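Local structure of hypothetical protein DUF871 (Enterococcus faecalis, 2P0O) at residues Gly33-Leu38 / Lys65-Ile70; Gln173-Val178 / Ala218-Asp223; Ser252-Arg257 / Lys331-Thr336; Ala290-Glu295 / Val305-Glu310. The protein is of unknown function but probably hydrolyses 6-phosphorylated N-acetylmuramyl sugars in a TIM-barrel domain. All blocks are in the same frame, centred on the assembly; numbering follows the deposited sequence.

Contact 1 of 4, residues Gly33-Leu38 / Lys65-Ile70; sequences GIFTSL and KIMVDI
Strands 33-38 and 65-70 are the second and third of an eight-stranded TIM barrel, parallel neighbours joined by the crossover through helix 48-62. Five backbone hydrogen bonds stitch them together. The I34 N to K65 O bond, at 2.8 Å, is the bent one (139° at the hydrogen), its donor lying above the carbonyl plane; farther on, T36 N meets M67 O and L38 N meets D69 O almost along the C=O axes. D69 N returns to T36 O at 2.8 Å.

Apolar contacts fill the face turned to helix 48-62. There the beta-branched I34 and I66, well suited to an extended strand, both pack on L55 and A59. T36 CG2 lies alongside V68 CG2 at 3.8 Å, while the hydroxyl of T36, buried on this face, is satisfied by V9 O.

On the barrel interior, F35 has CG anti to the backbone N (chi1 176°), and this leans its ring toward the neighbouring strand. CD1 crosses the bent chain of selenomethionine M67 obliquely, 3.8 Å from CG, and CZ lies 3.6 Å from D69 CB.

Charges on the same face find partners on other strands: K65 pairs with D115, and D69 OD2 with R97, which may help offset the nearby carboxylate of D99. The other carboxylate oxygen, D69 OD1, receives a weak bond of 3.4 Å from S37 OG.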
loop_
_atom_site.group_PDB
_atom_site.type_symbol
_atom_site.label_atom_id
_atom_site.label_comp_id
_atom_site.label_asym_id
_atom_site.label_seq_id
_atom_site.Cartn_x
_atom_site.Cartn_y
_atom_site.Cartn_z
ATOM N N GLY A 33 10.359 5.678 1.397
ATOM C CA GLY A 33 11.278 4.728 0.799
ATOM C C GLY A 33 11.113 4.532 -0.690
ATOM O O GLY A 33 10.007 4.675 -1.249
ATOM N N ILE A 34 12.241 4.184 -1.321
ATOM C CA ILE A 34 12.307 3.822 -2.712
ATOM C C ILE A 34 12.955 2.446 -2.854
ATOM O O ILE A 34 13.955 2.135 -2.181
ATOM C CB ILE A 34 13.119 4.849 -3.541
ATOM C CG1 ILE A 34 12.447 6.226 -3.496
ATOM C CG2 ILE A 34 13.313 4.335 -4.986
ATOM C CD1 ILE A 34 13.386 7.392 -3.821
ATOM N N PHE A 35 12.359 1.634 -3.725
ATOM C CA PHE A 35 12.945 0.381 -4.204
ATOM C C PHE A 35 13.228 0.530 -5.698
ATOM O O PHE A 35 12.413 1.080 -6.451
ATOM C CB PHE A 35 11.998 -0.806 -3.954
ATOM C CG PHE A 35 12.489 -2.127 -4.505
ATOM C CD1 PHE A 35 13.276 -2.982 -3.717
ATOM C CD2 PHE A 35 12.126 -2.546 -5.799
ATOM C CE1 PHE A 35 13.727 -4.230 -4.205
ATOM C CE2 PHE A 35 12.567 -3.794 -6.308
ATOM C CZ PHE A 35 13.359 -4.654 -5.507
ATOM N N THR A 36 14.388 0.042 -6.121
ATOM C CA THR A 36 14.725 0.011 -7.530
ATOM C C THR A 36 15.521 -1.248 -7.862
ATOM O O THR A 36 16.388 -1.677 -7.086
ATOM C CB THR A 36 15.458 1.308 -7.986
ATOM O OG1 THR A 36 15.584 1.315 -9.417
ATOM C CG2 THR A 36 16.851 1.443 -7.346
ATOM N N SER A 37 15.210 -1.839 -9.010
ATOM C CA SER A 37 15.880 -3.055 -9.463
ATOM C C SER A 37 16.644 -2.779 -10.747
ATOM O O SER A 37 16.067 -2.384 -11.753
ATOM C CB SER A 37 14.872 -4.208 -9.647
ATOM O OG SER A 37 15.518 -5.408 -10.071
ATOM N N LEU A 38 17.955 -2.976 -10.692
ATOM C CA LEU A 38 18.843 -2.642 -11.806
ATOM C C LEU A 38 19.383 -3.844 -12.579
ATOM O O LEU A 38 19.930 -4.785 -11.983
ATOM C CB LEU A 38 20.023 -1.828 -11.299
ATOM C CG LEU A 38 19.943 -0.308 -11.353
ATOM C CD1 LEU A 38 19.118 0.254 -10.191
ATOM C CD2 LEU A 38 21.352 0.250 -11.327
ATOM N N LYS A 65 14.770 6.658 1.674
ATOM C CA LYS A 65 15.702 5.564 1.572
ATOM C C LYS A 65 15.666 4.992 0.163
ATOM O O LYS A 65 14.698 5.220 -0.582
ATOM C CB LYS A 65 15.346 4.527 2.628
ATOM C CG LYS A 65 15.505 5.111 4.032
ATOM C CD LYS A 65 15.275 4.080 5.117
ATOM C CE LYS A 65 16.515 3.234 5.329
ATOM N NZ LYS A 65 16.196 2.072 6.207
ATOM N N ILE A 66 16.741 4.297 -0.212
ATOM C CA ILE A 66 16.811 3.587 -1.479
ATOM C C ILE A 66 17.396 2.196 -1.281
ATOM O O ILE A 66 18.557 2.039 -0.899
ATOM C CB ILE A 66 17.680 4.297 -2.544
ATOM C CG1 ILE A 66 17.204 5.725 -2.830
ATOM C CG2 ILE A 66 17.664 3.496 -3.825
ATOM C CD1 ILE A 66 18.111 6.490 -3.831
HETATM N N MSE A 67 16.580 1.190 -1.545
HETATM C CA MSE A 67 17.041 -0.173 -1.564
HETATM C C MSE A 67 17.288 -0.479 -3.035
HETATM O O MSE A 67 16.387 -0.300 -3.877
HETATM C CB MSE A 67 15.966 -1.067 -0.925
HETATM C CG MSE A 67 16.093 -2.595 -1.165
HETATM SE SE MSE A 67 17.803 -3.268 -0.470
HETATM C CE MSE A 67 17.620 -2.943 1.455
ATOM N N VAL A 68 18.499 -0.918 -3.364
ATOM C CA VAL A 68 18.813 -1.286 -4.741
ATOM C C VAL A 68 18.949 -2.809 -4.896
ATOM O O VAL A 68 19.828 -3.449 -4.292
ATOM C CB VAL A 68 20.112 -0.606 -5.276
ATOM C CG1 VAL A 68 20.440 -1.087 -6.682
ATOM C CG2 VAL A 68 20.027 0.940 -5.235
ATOM N N ASP A 69 18.088 -3.382 -5.722
ATOM C CA ASP A 69 18.179 -4.787 -6.044
ATOM C C ASP A 69 19.024 -4.902 -7.315
ATOM O O ASP A 69 18.667 -4.383 -8.371
ATOM C CB ASP A 69 16.781 -5.387 -6.196
ATOM C CG ASP A 69 16.805 -6.867 -6.561
ATOM O OD1 ASP A 69 17.166 -7.211 -7.705
ATOM O OD2 ASP A 69 16.439 -7.692 -5.710
ATOM N N ILE A 70 20.160 -5.572 -7.192
ATOM C CA ILE A 70 21.154 -5.603 -8.263
ATOM C C ILE A 70 21.989 -6.874 -8.153
ATOM O O ILE A 70 22.291 -7.334 -7.045
ATOM C CB ILE A 70 22.052 -4.325 -8.197
ATOM C CG1 ILE A 70 22.980 -4.196 -9.402
ATOM C CG2 ILE A 70 22.821 -4.246 -6.876
ATOM C CD1 ILE A 70 23.693 -2.839 -9.445
#

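Contact 2 of 4, residues Gln173-Val178 / Ala218-Asp223; sequences QVFTFV and AVYIGD
A218 opens the pairing of strand 218-221 with strand 173-178 by giving its N-H to V174 O, a somewhat bent bond of 3.2 Å. Its methyl, small enough to fit under a ring, is a CH-pi partner of F175: CB stands 3.6 Å from the ring centroid, over one face. The carbonyl of A218 then accepts from T176 N. V219 points to the other face of the sheet, where CG1 meets V178 CG1 at 3.6 Å, both side chains packing on L210 of helix 203-212.

Y220 turns back into the barrel beside F175. Y220 CE1 comes to the edge of the F175 ring, 3.7 Å from CD2, with the planes 45° apart; W144 stacks on F175 and meets Y220 edge-to-face. The backbone of Y220 is gripped twice, its N by T176 O and its O by V178 N at 2.7 Å. I221 places CD1 against V178 CG2. G222 leaves the strand, yet its N still reaches V178 O at 2.6 Å. D223 turns its carboxylate to the N-H groups of G180, R185 and L192. Strands 173-178 and 218-221 with helix 203-212 form the last beta-alpha-beta unit of the TIM barrel; G222 and D223 lie at its C-terminal end, where such barrels usually carry their active sites.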
loop_
_atom_site.group_PDB
_atom_site.type_symbol
_atom_site.label_atom_id
_atom_site.label_comp_id
_atom_site.label_asym_id
_atom_site.label_seq_id
_atom_site.Cartn_x
_atom_site.Cartn_y
_atom_site.Cartn_z
ATOM N N GLN A 173 13.142 -7.926 9.345
ATOM C CA GLN A 173 12.086 -7.038 8.905
ATOM C C GLN A 173 11.434 -7.647 7.646
ATOM O O GLN A 173 12.110 -8.269 6.830
ATOM C CB GLN A 173 12.637 -5.666 8.562
ATOM C CG GLN A 173 12.906 -4.721 9.761
ATOM C CD GLN A 173 13.749 -3.517 9.349
ATOM O OE1 GLN A 173 14.973 -3.625 9.205
ATOM N NE2 GLN A 173 13.101 -2.370 9.143
ATOM N N VAL A 174 10.126 -7.450 7.503
ATOM C CA VAL A 174 9.352 -7.997 6.385
ATOM C C VAL A 174 8.842 -6.852 5.525
ATOM O O VAL A 174 8.141 -5.967 6.023
ATOM C CB VAL A 174 8.149 -8.832 6.884
ATOM C CG1 VAL A 174 7.231 -9.239 5.684
ATOM C CG2 VAL A 174 8.644 -10.034 7.637
ATOM N N PHE A 175 9.217 -6.889 4.246
ATOM C CA PHE A 175 8.835 -5.900 3.246
ATOM C C PHE A 175 8.054 -6.627 2.132
ATOM O O PHE A 175 8.418 -7.739 1.692
ATOM C CB PHE A 175 10.093 -5.270 2.613
ATOM C CG PHE A 175 10.758 -4.200 3.452
ATOM C CD1 PHE A 175 11.336 -4.500 4.668
ATOM C CD2 PHE A 175 10.850 -2.889 2.978
ATOM C CE1 PHE A 175 11.958 -3.498 5.425
ATOM C CE2 PHE A 175 11.487 -1.887 3.717
ATOM C CZ PHE A 175 12.024 -2.184 4.952
ATOM N N THR A 176 7.019 -5.966 1.638
ATOM C CA THR A 176 6.126 -6.549 0.665
ATOM C C THR A 176 5.695 -5.477 -0.344
ATOM O O THR A 176 5.781 -4.268 -0.066
ATOM C CB THR A 176 4.885 -7.140 1.379
ATOM O OG1 THR A 176 4.069 -7.812 0.419
ATOM C CG2 THR A 176 4.054 -6.041 2.030
ATOM N N PHE A 177 5.215 -5.915 -1.500
ATOM C CA PHE A 177 4.722 -5.004 -2.508
ATOM C C PHE A 177 3.197 -5.017 -2.628
ATOM O O PHE A 177 2.538 -6.013 -2.303
ATOM C CB PHE A 177 5.308 -5.338 -3.897
ATOM C CG PHE A 177 6.793 -5.121 -4.000
ATOM C CD1 PHE A 177 7.312 -3.851 -4.279
ATOM C CD2 PHE A 177 7.670 -6.181 -3.815
ATOM C CE1 PHE A 177 8.684 -3.635 -4.393
ATOM C CE2 PHE A 177 9.057 -6.000 -3.955
ATOM C CZ PHE A 177 9.570 -4.710 -4.213
ATOM N N VAL A 178 2.646 -3.912 -3.134
ATOM C CA VAL A 178 1.300 -3.933 -3.669
ATOM C C VAL A 178 1.446 -3.405 -5.097
ATOM O O VAL A 178 2.405 -2.685 -5.399
ATOM C CB VAL A 178 0.297 -3.067 -2.840
ATOM C CG1 VAL A 178 0.065 -3.677 -1.450
ATOM C CG2 VAL A 178 0.757 -1.594 -2.722
ATOM N N ALA A 218 6.698 -3.125 6.194
ATOM C CA ALA A 218 6.697 -2.109 5.143
ATOM C C ALA A 218 5.949 -2.536 3.901
ATOM O O ALA A 218 5.924 -3.728 3.557
ATOM C CB ALA A 218 8.121 -1.703 4.799
ATOM N N VAL A 219 5.331 -1.567 3.231
ATOM C CA VAL A 219 4.601 -1.835 2.003
ATOM C C VAL A 219 5.030 -0.847 0.914
ATOM O O VAL A 219 5.002 0.372 1.146
ATOM C CB VAL A 219 3.068 -1.747 2.218
ATOM C CG1 VAL A 219 2.343 -2.146 0.931
ATOM C CG2 VAL A 219 2.638 -2.659 3.346
ATOM N N TYR A 220 5.414 -1.397 -0.251
ATOM C CA TYR A 220 5.863 -0.639 -1.409
ATOM C C TYR A 220 4.954 -0.811 -2.619
ATOM O O TYR A 220 4.522 -1.913 -2.934
ATOM C CB TYR A 220 7.288 -1.066 -1.805
ATOM C CG TYR A 220 8.370 -0.415 -0.945
ATOM C CD1 TYR A 220 8.370 -0.583 0.458
ATOM C CD2 TYR A 220 9.395 0.364 -1.525
ATOM C CE1 TYR A 220 9.349 0.011 1.257
ATOM C CE2 TYR A 220 10.406 0.977 -0.721
ATOM C CZ TYR A 220 10.365 0.781 0.667
ATOM O OH TYR A 220 11.313 1.337 1.484
ATOM N N ILE A 221 4.710 0.282 -3.328
ATOM C CA ILE A 221 4.085 0.207 -4.641
ATOM C C ILE A 221 5.079 -0.473 -5.581
ATOM O O ILE A 221 6.221 0.002 -5.733
ATOM C CB ILE A 221 3.715 1.607 -5.230
ATOM C CG1 ILE A 221 3.115 2.536 -4.148
ATOM C CG2 ILE A 221 2.794 1.441 -6.470
ATOM C CD1 ILE A 221 1.845 1.966 -3.503
ATOM N N GLY A 222 4.635 -1.558 -6.227
ATOM C CA GLY A 222 5.478 -2.296 -7.172
ATOM C C GLY A 222 5.585 -1.623 -8.522
ATOM O O GLY A 222 6.688 -1.541 -9.095
ATOM N N ASP A 223 4.454 -1.154 -9.070
ATOM C CA ASP A 223 4.481 -0.478 -10.375
ATOM C C ASP A 223 5.046 0.961 -10.324
ATOM O O ASP A 223 5.201 1.522 -9.233
ATOM C CB ASP A 223 3.087 -0.445 -10.963
ATOM C CG ASP A 223 2.562 -1.815 -11.245
ATOM O OD1 ASP A 223 2.841 -2.326 -12.339
ATOM O OD2 ASP A 223 1.867 -2.387 -10.373
#

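Contact 3 of 4, residues Ser252-Arg257 / Lys331-Thr336; sequences SRYLKR and KVNTIT
Y254 reaches from the N-cap of the short helix 255-258 toward strand 332-337, and its side chain meets a series of partners along its length. CB lies 3.7 Å from I335 CD1, a methyl that also sits at the edge of the ring, near its plane. With CG anti to the carbonyl carbon (chi1 -54°), the ring runs on past N333. CD2 and CE2 pass the amide obliquely, CE2 being 3.6 Å from N333 ND2, and the ring and amide planes differ by only 24°. R253 CG lies over one ring face, toward its rim. At the tip, OH is hydrogen-bonded to the backbone N of E293, so a buried tyrosine suits the place: greasy along its length, polar at its end.

I335 is the apolar centre of the contact. Its CG2 methyl fits against S252, 3.6 Å from CB and 3.5 Å from OG, and CD1 also approaches that OG. L255 adds its CD1, 4.0 Å from T336 CG2. The amide of N333 is not left to the ring alone, since ND2 bonds to E293 O and OD1 to E295 N.

The serine turn is fixed from within. S252 OG, anti to its own backbone N, accepts from Y254 N at 2.9 Å and is also hydrogen-bonded to the carboxylate of E295. Thus an ST turn, overlapping a type I beta turn, leads into the helix and packs on the edge strand of an antiparallel sheet just where I335 and T336, both facing V305, form a classic beta bulge.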
loop_
_atom_site.group_PDB
_atom_site.type_symbol
_atom_site.label_atom_id
_atom_site.label_comp_id
_atom_site.label_asym_id
_atom_site.label_seq_id
_atom_site.Cartn_x
_atom_site.Cartn_y
_atom_site.Cartn_z
ATOM N N SER A 252 -31.847 10.118 -4.423
ATOM C CA SER A 252 -32.412 10.099 -3.086
ATOM C C SER A 252 -32.482 11.492 -2.432
ATOM O O SER A 252 -31.544 12.293 -2.555
ATOM C CB SER A 252 -31.583 9.159 -2.215
ATOM O OG SER A 252 -32.065 9.192 -0.912
ATOM N N ARG A 253 -33.581 11.758 -1.728
ATOM C CA ARG A 253 -33.695 12.928 -0.848
ATOM C C ARG A 253 -32.720 12.858 0.339
ATOM O O ARG A 253 -32.476 13.865 1.000
ATOM C CB ARG A 253 -35.127 13.059 -0.319
ATOM C CG ARG A 253 -35.274 13.902 0.990
ATOM C CD ARG A 253 -36.728 14.109 1.487
ATOM N NE ARG A 253 -37.600 14.534 0.392
ATOM C CZ ARG A 253 -38.360 13.696 -0.309
ATOM N NH1 ARG A 253 -39.103 14.159 -1.315
ATOM N NH2 ARG A 253 -38.370 12.390 -0.003
ATOM N N TYR A 254 -32.165 11.684 0.604
ATOM C CA TYR A 254 -31.312 11.509 1.768
ATOM C C TYR A 254 -29.842 11.421 1.427
ATOM O O TYR A 254 -29.018 11.110 2.299
ATOM C CB TYR A 254 -31.783 10.311 2.599
ATOM C CG TYR A 254 -33.232 10.474 2.928
ATOM C CD1 TYR A 254 -33.660 11.539 3.734
ATOM C CD2 TYR A 254 -34.195 9.641 2.365
ATOM C CE1 TYR A 254 -35.018 11.739 4.015
ATOM C CE2 TYR A 254 -35.560 9.835 2.641
ATOM C CZ TYR A 254 -35.956 10.881 3.463
ATOM O OH TYR A 254 -37.282 11.080 3.740
ATOM N N LEU A 255 -29.509 11.714 0.175
ATOM C CA LEU A 255 -28.123 11.628 -0.265
ATOM C C LEU A 255 -27.205 12.566 0.531
ATOM O O LEU A 255 -26.127 12.151 0.965
ATOM C CB LEU A 255 -27.984 11.854 -1.777
ATOM C CG LEU A 255 -26.571 11.713 -2.386
ATOM C CD1 LEU A 255 -25.938 10.352 -2.185
ATOM C CD2 LEU A 255 -26.535 12.099 -3.882
ATOM N N LYS A 256 -27.644 13.807 0.733
ATOM C CA LYS A 256 -26.846 14.825 1.429
ATOM C C LYS A 256 -26.620 14.509 2.890
ATOM O O LYS A 256 -25.608 14.911 3.458
ATOM C CB LYS A 256 -27.480 16.209 1.294
ATOM C CG LYS A 256 -27.661 16.596 -0.150
ATOM C CD LYS A 256 -27.417 18.080 -0.450
ATOM C CE LYS A 256 -26.956 18.218 -1.912
ATOM N NZ LYS A 256 -26.001 17.079 -2.265
ATOM N N ARG A 257 -27.569 13.804 3.502
ATOM C CA ARG A 257 -27.410 13.361 4.867
ATOM C C ARG A 257 -26.295 12.367 4.955
ATOM O O ARG A 257 -25.618 12.295 5.978
ATOM C CB ARG A 257 -28.671 12.664 5.380
ATOM C CG ARG A 257 -29.566 13.531 6.174
ATOM C CD ARG A 257 -30.534 12.691 6.959
ATOM N NE ARG A 257 -31.576 13.551 7.511
ATOM C CZ ARG A 257 -32.111 13.416 8.722
ATOM N NH1 ARG A 257 -33.056 14.277 9.116
ATOM N NH2 ARG A 257 -31.712 12.432 9.539
ATOM N N LYS A 331 -38.218 -1.024 6.508
ATOM C CA LYS A 331 -37.876 0.007 7.475
ATOM C C LYS A 331 -36.552 0.700 7.201
ATOM O O LYS A 331 -36.175 1.605 7.937
ATOM C CB LYS A 331 -37.847 -0.568 8.892
ATOM C CG LYS A 331 -39.062 -1.403 9.260
ATOM C CD LYS A 331 -38.986 -1.829 10.737
ATOM C CE LYS A 331 -37.947 -2.927 10.981
ATOM N NZ LYS A 331 -37.866 -4.006 9.929
ATOM N N VAL A 332 -35.866 0.300 6.129
ATOM C CA VAL A 332 -34.496 0.776 5.839
ATOM C C VAL A 332 -34.470 1.315 4.404
ATOM O O VAL A 332 -34.586 0.516 3.458
ATOM C CB VAL A 332 -33.456 -0.388 5.979
ATOM C CG1 VAL A 332 -32.036 0.046 5.565
ATOM C CG2 VAL A 332 -33.446 -0.978 7.407
ATOM N N ASN A 333 -34.332 2.645 4.232
ATOM C CA ASN A 333 -34.171 3.228 2.893
ATOM C C ASN A 333 -32.795 2.940 2.311
ATOM O O ASN A 333 -31.763 3.055 3.016
ATOM C CB ASN A 333 -34.372 4.744 2.926
ATOM C CG ASN A 333 -35.806 5.141 3.220
ATOM O OD1 ASN A 333 -36.732 4.323 3.149
ATOM N ND2 ASN A 333 -36.000 6.408 3.537
ATOM N N THR A 334 -32.763 2.562 1.040
ATOM C CA THR A 334 -31.490 2.342 0.366
ATOM C C THR A 334 -31.190 3.598 -0.422
ATOM O O THR A 334 -32.016 4.024 -1.229
ATOM C CB THR A 334 -31.559 1.121 -0.571
ATOM O OG1 THR A 334 -32.798 1.178 -1.295
ATOM C CG2 THR A 334 -31.550 -0.164 0.246
ATOM N N ILE A 335 -30.025 4.194 -0.180
ATOM C CA ILE A 335 -29.722 5.540 -0.704
ATOM C C ILE A 335 -28.779 5.454 -1.879
ATOM O O ILE A 335 -29.037 6.006 -2.933
ATOM C CB ILE A 335 -29.026 6.459 0.362
ATOM C CG1 ILE A 335 -29.749 6.419 1.720
ATOM C CG2 ILE A 335 -28.860 7.907 -0.186
ATOM C CD1 ILE A 335 -31.216 6.755 1.601
ATOM N N THR A 336 -27.648 4.798 -1.682
ATOM C CA THR A 336 -26.691 4.649 -2.764
ATOM C C THR A 336 -25.815 3.455 -2.391
ATOM O O THR A 336 -26.132 2.738 -1.431
ATOM C CB THR A 336 -25.893 5.969 -3.013
ATOM O OG1 THR A 336 -24.903 5.749 -4.000
ATOM C CG2 THR A 336 -25.181 6.465 -1.749
#

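Contact 4 of 4, residues Ala290-Glu295 / Val305-Glu310; sequences ATIESE and VTIDNE
I292 holds the loop 290-295 against the end of strand 304-308. Its carbonyl takes the N-H of E310 at 2.8 Å, nearly along the C=O axis though bent at the hydrogen (135°). Its branched side chain packs along the strand: CG2 lies 3.6 Å from D308 O, and CD1 meets I307 CD1 at 3.9 Å, the two isoleucines crossing at about a right angle. N309 presses CB against the same I292 carbonyl.

On the solvent side two acids meet tip to tip. E293 bends at chi2 and brings OE1 to 2.8 Å from E310 OE2, the carboxylate planes 38° apart. Such an approach of like charges suggests that a proton may be shared between them or the pKa of one raised. A water bridges the same E310 OE2, at 2.5 Å, to S294 N, at 2.8 Å, and T291 CG2 lies against the other oxygen of E310.

Farther out, N309 is positioned by its amide: ND2 bonds to N333 OD1 and E330 O, while OD1 accepts from K311 N. R257 of helix 255-258 packs on both I292 and I307, and Y254 also touches I292. The N309 OD1 bond to the N-H two residues on makes an Asx turn, which takes the chain out of a strand of the antiparallel sheet in the domain with cyclophilin-like relatives.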
loop_
_atom_site.group_PDB
_atom_site.type_symbol
_atom_site.label_atom_id
_atom_site.label_comp_id
_atom_site.label_asym_id
_atom_site.label_seq_id
_atom_site.Cartn_x
_atom_site.Cartn_y
_atom_site.Cartn_z
ATOM N N ALA A 290 -35.614 16.007 9.269
ATOM C CA ALA A 290 -36.280 15.621 10.512
ATOM C C ALA A 290 -36.766 14.167 10.413
ATOM O O ALA A 290 -35.946 13.243 10.511
ATOM C CB ALA A 290 -37.430 16.588 10.830
ATOM N N THR A 291 -38.075 13.973 10.212
ATOM C CA THR A 291 -38.657 12.669 9.882
ATOM C C THR A 291 -38.024 12.081 8.608
ATOM O O THR A 291 -37.941 12.763 7.586
ATOM C CB THR A 291 -40.178 12.783 9.658
ATOM O OG1 THR A 291 -40.777 13.430 10.785
ATOM C CG2 THR A 291 -40.823 11.413 9.493
ATOM N N ILE A 292 -37.570 10.828 8.682
ATOM C CA ILE A 292 -37.120 10.091 7.495
ATOM C C ILE A 292 -38.299 9.274 6.983
ATOM O O ILE A 292 -38.697 8.293 7.590
ATOM C CB ILE A 292 -35.896 9.155 7.789
ATOM C CG1 ILE A 292 -34.754 9.909 8.507
ATOM C CG2 ILE A 292 -35.402 8.436 6.491
ATOM C CD1 ILE A 292 -34.200 11.125 7.710
ATOM N N GLU A 293 -38.871 9.702 5.865
ATOM C CA GLU A 293 -39.992 8.996 5.268
ATOM C C GLU A 293 -39.513 7.753 4.543
ATOM O O GLU A 293 -38.369 7.681 4.097
ATOM C CB GLU A 293 -40.704 9.912 4.280
ATOM C CG GLU A 293 -40.856 11.348 4.782
ATOM C CD GLU A 293 -42.143 11.590 5.569
ATOM O OE1 GLU A 293 -42.441 10.825 6.515
ATOM O OE2 GLU A 293 -42.865 12.560 5.246
ATOM N N SER A 294 -40.391 6.773 4.431
ATOM C CA SER A 294 -40.175 5.631 3.545
ATOM C C SER A 294 -39.887 6.079 2.098
ATOM O O SER A 294 -40.658 6.856 1.525
ATOM C CB SER A 294 -41.429 4.760 3.560
ATOM O OG SER A 294 -41.193 3.531 2.909
ATOM N N GLU A 295 -38.790 5.609 1.505
ATOM C CA GLU A 295 -38.467 6.010 0.119
ATOM C C GLU A 295 -38.330 4.765 -0.774
ATOM O O GLU A 295 -39.349 4.182 -1.155
ATOM C CB GLU A 295 -37.250 6.938 0.088
ATOM C CG GLU A 295 -37.031 7.653 -1.214
ATOM C CD GLU A 295 -35.768 8.509 -1.228
ATOM O OE1 GLU A 295 -34.665 7.969 -0.968
ATOM O OE2 GLU A 295 -35.876 9.728 -1.519
ATOM N N VAL A 305 -25.387 1.851 1.065
ATOM C CA VAL A 305 -25.578 2.904 2.068
ATOM C C VAL A 305 -27.055 3.131 2.326
ATOM O O VAL A 305 -27.846 3.417 1.401
ATOM C CB VAL A 305 -24.938 4.234 1.609
ATOM C CG1 VAL A 305 -24.968 5.273 2.726
ATOM C CG2 VAL A 305 -23.514 3.996 1.107
ATOM N N THR A 306 -27.426 3.033 3.598
ATOM C CA THR A 306 -28.827 3.023 4.011
ATOM C C THR A 306 -29.096 4.019 5.127
ATOM O O THR A 306 -28.182 4.400 5.886
ATOM C CB THR A 306 -29.275 1.602 4.530
ATOM O OG1 THR A 306 -28.673 1.341 5.799
ATOM C CG2 THR A 306 -28.831 0.504 3.602
ATOM N N ILE A 307 -30.356 4.428 5.237
ATOM C CA ILE A 307 -30.803 5.214 6.375
ATOM C C ILE A 307 -32.104 4.610 6.893
ATOM O O ILE A 307 -33.021 4.307 6.101
ATOM C CB ILE A 307 -30.928 6.758 6.031
ATOM C CG1 ILE A 307 -31.181 7.586 7.285
ATOM C CG2 ILE A 307 -32.019 7.044 4.967
ATOM C CD1 ILE A 307 -30.935 9.075 7.087
ATOM N N ASP A 308 -32.184 4.410 8.206
ATOM C CA ASP A 308 -33.397 3.862 8.806
ATOM C C ASP A 308 -34.548 4.861 8.700
ATOM O O ASP A 308 -34.380 6.039 9.041
ATOM C CB ASP A 308 -33.150 3.484 10.259
ATOM C CG ASP A 308 -32.379 2.177 10.415
ATOM O OD1 ASP A 308 -31.967 1.559 9.388
ATOM O OD2 ASP A 308 -32.215 1.740 11.581
ATOM N N ASN A 309 -35.709 4.423 8.202
ATOM C CA ASN A 309 -36.825 5.367 8.075
ATOM C C ASN A 309 -37.699 5.394 9.339
ATOM O O ASN A 309 -37.346 4.751 10.343
ATOM C CB ASN A 309 -37.632 5.166 6.767
ATOM C CG ASN A 309 -38.266 3.775 6.654
ATOM O OD1 ASN A 309 -38.980 3.319 7.558
ATOM N ND2 ASN A 309 -38.017 3.105 5.526
ATOM N N GLU A 310 -38.814 6.126 9.289
ATOM C CA GLU A 310 -39.691 6.311 10.446
ATOM C C GLU A 310 -40.312 4.999 10.953
ATOM O O GLU A 310 -40.730 4.907 12.130
ATOM C CB GLU A 310 -40.775 7.373 10.161
ATOM C CG GLU A 310 -41.854 6.931 9.186
ATOM C CD GLU A 310 -42.770 8.076 8.723
ATOM O OE1 GLU A 310 -43.406 8.769 9.567
ATOM O OE2 GLU A 310 -42.878 8.270 7.492
HETATM O O HOH W 1 -42.856 6.610 5.661
#

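Along the chain, contact 1 closes before contact 2 opens, and both precede the other pair. Contacts 1 and 2 lie in the same eight-stranded barrel, with centres about 12 Å apart; they meet in its interior, where Y220 packs on G33 and F35 on F177. Contacts 3 and 4 belong to the C-terminal family region, their centres about 7 Å apart, each with one segment on neighbouring strands 332-337 and 304-308; both segments of contact 4 fall between the two of contact 3. About 39 Å separates the centres of contacts 2 and 3. The protein pairs a TIM barrel, probably the catalytic part as in other such enzymes, with a separate C-terminal domain containing an antiparallel sheet.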